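Local structure of minor fimbrium subunit Mfa5 (Porphyromonas gingivalis ATCC 33277, 6TO1) at residues 530-535 and 579-584; 535-540 and 562-567. The protein serves as an accessory subunit of the minor fimbriae, surface pili that mediate biofilm formation and adhesion to host cells and other oral bacteria. One frame throughout, in Å; residues are numbered along the deposited sequence.

Contact 1. Residues 530-535 and 579-584; sequences YGVIKR and PKWIKL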
loop_
_atom_site.group_PDB
_atom_site.type_symbol
_atom_site.label_atom_id
_atom_site.label_comp_id
_atom_site.label_asym_id
_atom_site.label_seq_id
_atom_site.Cartn_x
_atom_site.Cartn_y
_atom_site.Cartn_z
ATOM N N TYR A 530 4.606 -32.459 26.732
ATOM C CA TYR A 530 4.059 -33.365 27.745
ATOM C C TYR A 530 3.395 -34.581 27.123
ATOM O O TYR A 530 2.622 -34.465 26.174
ATOM C CB TYR A 530 3.014 -32.642 28.640
ATOM C CG TYR A 530 3.632 -31.474 29.361
ATOM C CD1 TYR A 530 4.206 -31.622 30.619
ATOM C CD2 TYR A 530 3.723 -30.226 28.741
ATOM C CE1 TYR A 530 4.827 -30.562 31.242
ATOM C CE2 TYR A 530 4.333 -29.174 29.355
ATOM C CZ TYR A 530 4.880 -29.334 30.601
ATOM O OH TYR A 530 5.484 -28.265 31.203
ATOM N N GLY A 531 3.648 -35.754 27.708
ATOM C CA GLY A 531 2.992 -36.972 27.300
ATOM C C GLY A 531 2.135 -37.541 28.420
ATOM O O GLY A 531 1.939 -36.910 29.466
ATOM N N VAL A 532 1.583 -38.723 28.148
ATOM C CA VAL A 532 0.764 -39.434 29.120
ATOM C C VAL A 532 1.128 -40.907 29.114
ATOM O O VAL A 532 1.672 -41.437 28.146
ATOM C CB VAL A 532 -0.742 -39.292 28.847
ATOM C CG1 VAL A 532 -1.175 -37.846 28.922
ATOM C CG2 VAL A 532 -1.118 -39.905 27.499
ATOM N N ILE A 533 0.804 -41.580 30.221
ATOM C CA ILE A 533 0.896 -43.030 30.310
ATOM C C ILE A 533 -0.430 -43.524 30.850
ATOM O O ILE A 533 -0.829 -43.158 31.963
ATOM C CB ILE A 533 2.077 -43.490 31.183
ATOM C CG1 ILE A 533 3.371 -43.187 30.432
ATOM C CG2 ILE A 533 1.978 -44.993 31.508
ATOM C CD1 ILE A 533 4.671 -43.356 31.222
ATOM N N LYS A 534 -1.150 -44.272 30.028
ATOM C CA LYS A 534 -2.427 -44.832 30.399
ATOM C C LYS A 534 -2.182 -46.242 30.938
ATOM O O LYS A 534 -1.345 -46.976 30.405
ATOM C CB LYS A 534 -3.355 -44.894 29.199
ATOM C CG LYS A 534 -3.654 -43.532 28.600
ATOM C CD LYS A 534 -4.744 -43.638 27.560
ATOM C CE LYS A 534 -4.228 -43.339 26.155
ATOM N NZ LYS A 534 -5.379 -43.177 25.195
ATOM N N ARG A 535 -2.896 -46.589 32.004
ATOM C CA ARG A 535 -2.877 -47.935 32.575
ATOM C C ARG A 535 -4.230 -48.582 32.323
ATOM O O ARG A 535 -5.273 -47.999 32.643
ATOM C CB ARG A 535 -2.563 -47.859 34.069
ATOM C CG ARG A 535 -1.183 -47.281 34.335
ATOM C CD ARG A 535 -0.812 -47.362 35.824
ATOM N NE ARG A 535 -1.509 -46.333 36.590
ATOM C CZ ARG A 535 -1.161 -45.936 37.807
ATOM N NH1 ARG A 535 -0.135 -46.506 38.432
ATOM N NH2 ARG A 535 -1.836 -44.963 38.397
ATOM N N PRO A 579 -3.332 -33.872 36.283
ATOM C CA PRO A 579 -3.255 -35.230 36.824
ATOM C C PRO A 579 -2.433 -36.234 36.016
ATOM O O PRO A 579 -2.118 -37.305 36.530
ATOM C CB PRO A 579 -4.726 -35.665 36.831
ATOM C CG PRO A 579 -5.305 -34.968 35.641
ATOM C CD PRO A 579 -4.534 -33.677 35.456
ATOM N N LYS A 580 -2.069 -35.892 34.777
ATOM C CA LYS A 580 -1.586 -36.899 33.848
ATOM C C LYS A 580 -0.442 -36.482 32.938
ATOM O O LYS A 580 0.062 -37.343 32.206
ATOM C CB LYS A 580 -2.764 -37.367 32.971
ATOM C CG LYS A 580 -3.360 -36.250 32.109
ATOM C CD LYS A 580 -4.783 -36.553 31.709
ATOM C CE LYS A 580 -5.021 -36.311 30.238
ATOM N NZ LYS A 580 -6.473 -36.370 29.926
ATOM N N TRP A 581 0.033 -35.233 32.995
ATOM C CA TRP A 581 0.949 -34.724 31.970
ATOM C C TRP A 581 2.408 -34.897 32.380
ATOM O O TRP A 581 2.916 -34.212 33.274
ATOM C CB TRP A 581 0.622 -33.261 31.654
ATOM C CG TRP A 581 -0.783 -33.029 31.279
ATOM C CD1 TRP A 581 -1.761 -32.485 32.052
ATOM C CD2 TRP A 581 -1.390 -33.305 30.012
ATOM N NE1 TRP A 581 -2.940 -32.431 31.360
ATOM C CE2 TRP A 581 -2.736 -32.935 30.103
ATOM C CE3 TRP A 581 -0.923 -33.860 28.818
ATOM C CZ2 TRP A 581 -3.624 -33.074 29.037
ATOM C CZ3 TRP A 581 -1.816 -34.009 27.762
ATOM C CH2 TRP A 581 -3.135 -33.618 27.874
ATOM N N ILE A 582 3.095 -35.806 31.696
ATOM C CA ILE A 582 4.485 -36.140 31.987
ATOM C C ILE A 582 5.378 -35.278 31.108
ATOM O O ILE A 582 5.327 -35.375 29.876
ATOM C CB ILE A 582 4.756 -37.636 31.750
ATOM C CG1 ILE A 582 3.778 -38.459 32.593
ATOM C CG2 ILE A 582 6.190 -37.953 31.985
ATOM C CD1 ILE A 582 3.744 -39.937 32.239
ATOM N N LYS A 583 6.205 -34.456 31.743
ATOM C CA LYS A 583 7.102 -33.573 31.014
ATOM C C LYS A 583 8.084 -34.367 30.169
ATOM O O LYS A 583 8.746 -35.292 30.653
ATOM C CB LYS A 583 7.862 -32.689 31.997
ATOM C CG LYS A 583 8.782 -31.655 31.334
ATOM C CD LYS A 583 8.966 -30.449 32.254
ATOM C CE LYS A 583 9.696 -29.299 31.547
ATOM N NZ LYS A 583 9.534 -28.022 32.300
ATOM N N LEU A 584 8.209 -33.969 28.903
ATOM C CA LEU A 584 9.015 -34.674 27.927
ATOM C C LEU A 584 10.344 -33.970 27.706
ATOM O O LEU A 584 10.455 -32.752 27.885
ATOM C CB LEU A 584 8.273 -34.775 26.595
ATOM C CG LEU A 584 6.981 -35.569 26.597
ATOM C CD1 LEU A 584 6.276 -35.528 25.260
ATOM C CD2 LEU A 584 7.264 -37.034 27.034
HETATM O O HOH W 1 6.559 -28.411 33.652
HETATM O O HOH W 2 -0.050 -39.960 32.361
#
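Gly531 and Ile582 form an antiparallel hydrogen-bonded pair where short strand 582-583 joins the early part of strand 530-539 in a mixed sheet: Gly531 N donates to Ile582 O (2.8 Å) and Ile582 N to Gly531 O (2.7 Å). Tyr530 and Lys583, one step earlier on the first strand, form the non-hydrogen-bonded pair; toward Val532 and Lys580 the segments part. There water 2 accepts from Ile533 N and lies within hydrogen-bonding distance of Lys580 O (2.6 Å); Lys580 and Trp581 form a classic beta bulge. On the side of the sheet that carries Tyr530, its phenol lies beside the Lys583 backbone, with CD1 3.5 Å from Lys583 CA. Tyr530 CB meets Trp581 CB at 3.9 Å, the two side chains crossing at about a right angle. Val532 lies alongside the indole, CG1 4.0 Å from Trp581 CE3, while Lys580 CG covers one indole face near the rim. On the Ile582 side, CD1 touches Ile533 CD1 (3.7 Å) and Leu584 packs on the Gly531 backbone; Tyr594 and Ile628 enclose it. Water 1 joins Tyr530 OH to Lys583 NZ, weakly at the lysine. Two backbone bonds tie the strands, water 2 sits where they part, and buried side chains meet through apolar contacts.

Contact 2. Residues 535-540 and 562-567; sequences RHYVLV and VLQSQD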
loop_
_atom_site.group_PDB
_atom_site.type_symbol
_atom_site.label_atom_id
_atom_site.label_comp_id
_atom_site.label_asym_id
_atom_site.label_seq_id
_atom_site.Cartn_x
_atom_site.Cartn_y
_atom_site.Cartn_z
ATOM N N ARG A 535 -2.896 -46.589 32.004
ATOM C CA ARG A 535 -2.877 -47.935 32.575
ATOM C C ARG A 535 -4.230 -48.582 32.323
ATOM O O ARG A 535 -5.273 -47.999 32.643
ATOM C CB ARG A 535 -2.563 -47.859 34.069
ATOM C CG ARG A 535 -1.183 -47.281 34.335
ATOM C CD ARG A 535 -0.812 -47.362 35.824
ATOM N NE ARG A 535 -1.509 -46.333 36.590
ATOM C CZ ARG A 535 -1.161 -45.936 37.807
ATOM N NH1 ARG A 535 -0.135 -46.506 38.432
ATOM N NH2 ARG A 535 -1.836 -44.963 38.397
ATOM N N HIS A 536 -4.214 -49.758 31.703
ATOM C CA HIS A 536 -5.421 -50.503 31.395
ATOM C C HIS A 536 -5.422 -51.796 32.209
ATOM O O HIS A 536 -4.361 -52.347 32.509
ATOM C CB HIS A 536 -5.507 -50.861 29.917
ATOM C CG HIS A 536 -5.287 -49.703 28.993
ATOM N ND1 HIS A 536 -6.328 -48.971 28.460
ATOM C CD2 HIS A 536 -4.146 -49.166 28.495
ATOM C CE1 HIS A 536 -5.837 -48.029 27.667
ATOM N NE2 HIS A 536 -4.515 -48.115 27.682
ATOM N N TYR A 537 -6.616 -52.265 32.549
ATOM C CA TYR A 537 -6.812 -53.404 33.452
ATOM C C TYR A 537 -7.747 -54.390 32.764
ATOM O O TYR A 537 -8.964 -54.180 32.712
ATOM C CB TYR A 537 -7.364 -52.917 34.785
ATOM C CG TYR A 537 -6.496 -51.845 35.410
ATOM C CD1 TYR A 537 -5.426 -52.181 36.210
ATOM C CD2 TYR A 537 -6.704 -50.473 35.125
ATOM C CE1 TYR A 537 -4.612 -51.242 36.740
ATOM C CE2 TYR A 537 -5.896 -49.511 35.685
ATOM C CZ TYR A 537 -4.847 -49.898 36.491
ATOM O OH TYR A 537 -3.987 -48.990 37.065
ATOM N N VAL A 538 -7.171 -55.462 32.223
ATOM C CA VAL A 538 -7.892 -56.323 31.301
ATOM C C VAL A 538 -7.833 -57.789 31.715
ATOM O O VAL A 538 -6.955 -58.227 32.459
ATOM C CB VAL A 538 -7.356 -56.163 29.851
ATOM C CG1 VAL A 538 -7.555 -54.702 29.369
ATOM C CG2 VAL A 538 -5.911 -56.566 29.757
ATOM N N LEU A 539 -8.735 -58.556 31.124
ATOM C CA LEU A 539 -9.020 -59.930 31.497
ATOM C C LEU A 539 -8.273 -60.904 30.600
ATOM O O LEU A 539 -8.270 -60.751 29.375
ATOM C CB LEU A 539 -10.528 -60.175 31.401
ATOM C CG LEU A 539 -11.072 -61.575 31.730
ATOM C CD1 LEU A 539 -10.769 -61.839 33.197
ATOM C CD2 LEU A 539 -12.550 -61.720 31.448
ATOM N N VAL A 540 -7.621 -61.891 31.217
ATOM C CA VAL A 540 -7.092 -63.038 30.491
ATOM C C VAL A 540 -7.701 -64.301 31.086
ATOM O O VAL A 540 -8.205 -64.320 32.217
ATOM C CB VAL A 540 -5.558 -63.132 30.513
ATOM C CG1 VAL A 540 -4.929 -61.925 29.838
ATOM C CG2 VAL A 540 -5.054 -63.289 31.958
ATOM N N VAL A 562 -12.363 -55.166 29.669
ATOM C CA VAL A 562 -11.882 -54.180 30.632
ATOM C C VAL A 562 -12.539 -54.441 31.983
ATOM O O VAL A 562 -13.770 -54.448 32.094
ATOM C CB VAL A 562 -12.170 -52.747 30.150
ATOM C CG1 VAL A 562 -11.758 -51.760 31.216
ATOM C CG2 VAL A 562 -11.443 -52.489 28.869
ATOM N N LEU A 563 -11.711 -54.626 33.022
ATOM C CA LEU A 563 -12.205 -54.966 34.354
ATOM C C LEU A 563 -12.336 -53.772 35.284
ATOM O O LEU A 563 -13.075 -53.845 36.271
ATOM C CB LEU A 563 -11.260 -55.973 35.027
ATOM C CG LEU A 563 -11.212 -57.351 34.380
ATOM C CD1 LEU A 563 -9.962 -58.125 34.818
ATOM C CD2 LEU A 563 -12.483 -58.105 34.746
ATOM N N GLN A 564 -11.610 -52.702 35.009
ATOM C CA GLN A 564 -11.473 -51.565 35.897
ATOM C C GLN A 564 -11.161 -50.363 35.014
ATOM O O GLN A 564 -10.428 -50.494 34.030
ATOM C CB GLN A 564 -10.364 -51.831 36.896
ATOM C CG GLN A 564 -9.995 -50.693 37.763
ATOM C CD GLN A 564 -9.021 -51.132 38.822
ATOM O OE1 GLN A 564 -9.413 -51.650 39.859
ATOM N NE2 GLN A 564 -7.744 -50.937 38.566
ATOM N N SER A 565 -11.703 -49.198 35.368
ATOM C CA SER A 565 -11.513 -48.016 34.531
ATOM C C SER A 565 -10.039 -47.726 34.283
ATOM O O SER A 565 -9.205 -47.763 35.196
ATOM C CB SER A 565 -12.159 -46.794 35.193
ATOM O OG SER A 565 -13.556 -46.961 35.312
ATOM N N GLN A 566 -9.716 -47.412 33.033
ATOM C CA GLN A 566 -8.377 -46.942 32.718
ATOM C C GLN A 566 -8.045 -45.732 33.581
ATOM O O GLN A 566 -8.924 -44.949 33.947
ATOM C CB GLN A 566 -8.296 -46.614 31.227
ATOM C CG GLN A 566 -7.011 -45.980 30.794
ATOM C CD GLN A 566 -7.209 -44.530 30.394
ATOM O OE1 GLN A 566 -8.020 -44.213 29.524
ATOM N NE2 GLN A 566 -6.468 -43.642 31.033
ATOM N N ASP A 567 -6.778 -45.617 33.978
ATOM C CA ASP A 567 -6.324 -44.443 34.713
ATOM C C ASP A 567 -4.974 -44.006 34.154
ATOM O O ASP A 567 -4.405 -44.650 33.269
ATOM C CB ASP A 567 -6.263 -44.681 36.235
ATOM C CG ASP A 567 -5.274 -45.776 36.657
ATOM O OD1 ASP A 567 -4.250 -45.984 36.001
ATOM O OD2 ASP A 567 -5.514 -46.421 37.693
HETATM O O HOH W 3 -8.585 -50.311 31.903
#
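Tyr537 and Gln564 meet where an antiparallel beta pairing turns a corner: the weakly bonded strand 562-563 precedes a corner at Gln564, after which strand 565-567 runs on against strand 535-539. Gln564 extends its side chain across the Tyr537 ring and sets NE2 over the ring centre, 3.3 Å above the plane, with the amide turned 65° from the ring. This is an amide nitrogen resting on an aromatic face, while Asn600 OD1 accepts a hydrogen bond from the same NE2. Asp567 lies at the ring edge, CG in the ring plane and the carboxylate turned 80° from it. Its OD1 forms a salt bridge with Arg535 NE at 2.8 Å; the bend of the arginine chain at chi3 (-76°) places NE there, on the syn side and out of the carboxylate plane. Thr599 OG1 pairs with Tyr537 OH, and Pro597 O receives Arg535 NH1. The same two charged residues are also joined by two backbone hydrogen bonds, Arg535 N to Asp567 O at 2.8 Å and Asp567 N to Arg535 O at 3.1 Å. His536 and Gln566 lie side by side, Gln566 CG forming an off-centre CH-pi contact 4.2 Å from the imidazole centroid; the ring also stacks with Tyr638, and its NE2 bonds to Asn636. On the N-terminal side of the corner, Leu563 CD1 packs on Leu539 CB (4.0 Å), their side chains crossing at about a right angle near Tyr611, and Leu563 N donates to Tyr537 O at 2.8 Å. Between Tyr537 N and Gln564 O lies water 3, accepting from the first at 2.8 Å and donating to the second.

How the contacts relate
From the N terminus, strand 530-539 enters first and serves both contacts, its early residues in contact 1 and its later ones in contact 2, with Arg535 common to the two. The chain then leaves through residues without helix or strand and returns at 562-567, where contact 2 closes the inner loop. It runs on to 579-584, where contact 1 closes the outer loop, so contact 2 is nested within contact 1. Their centres lie 18 Å apart, and the contacts touch where Lys534 CG packs on Gln566 NE2. Strands 565-568 and 582-583 pair with successive lengths of one strand, which also pairs in parallel with strand 634-643 in the same mixed sheet.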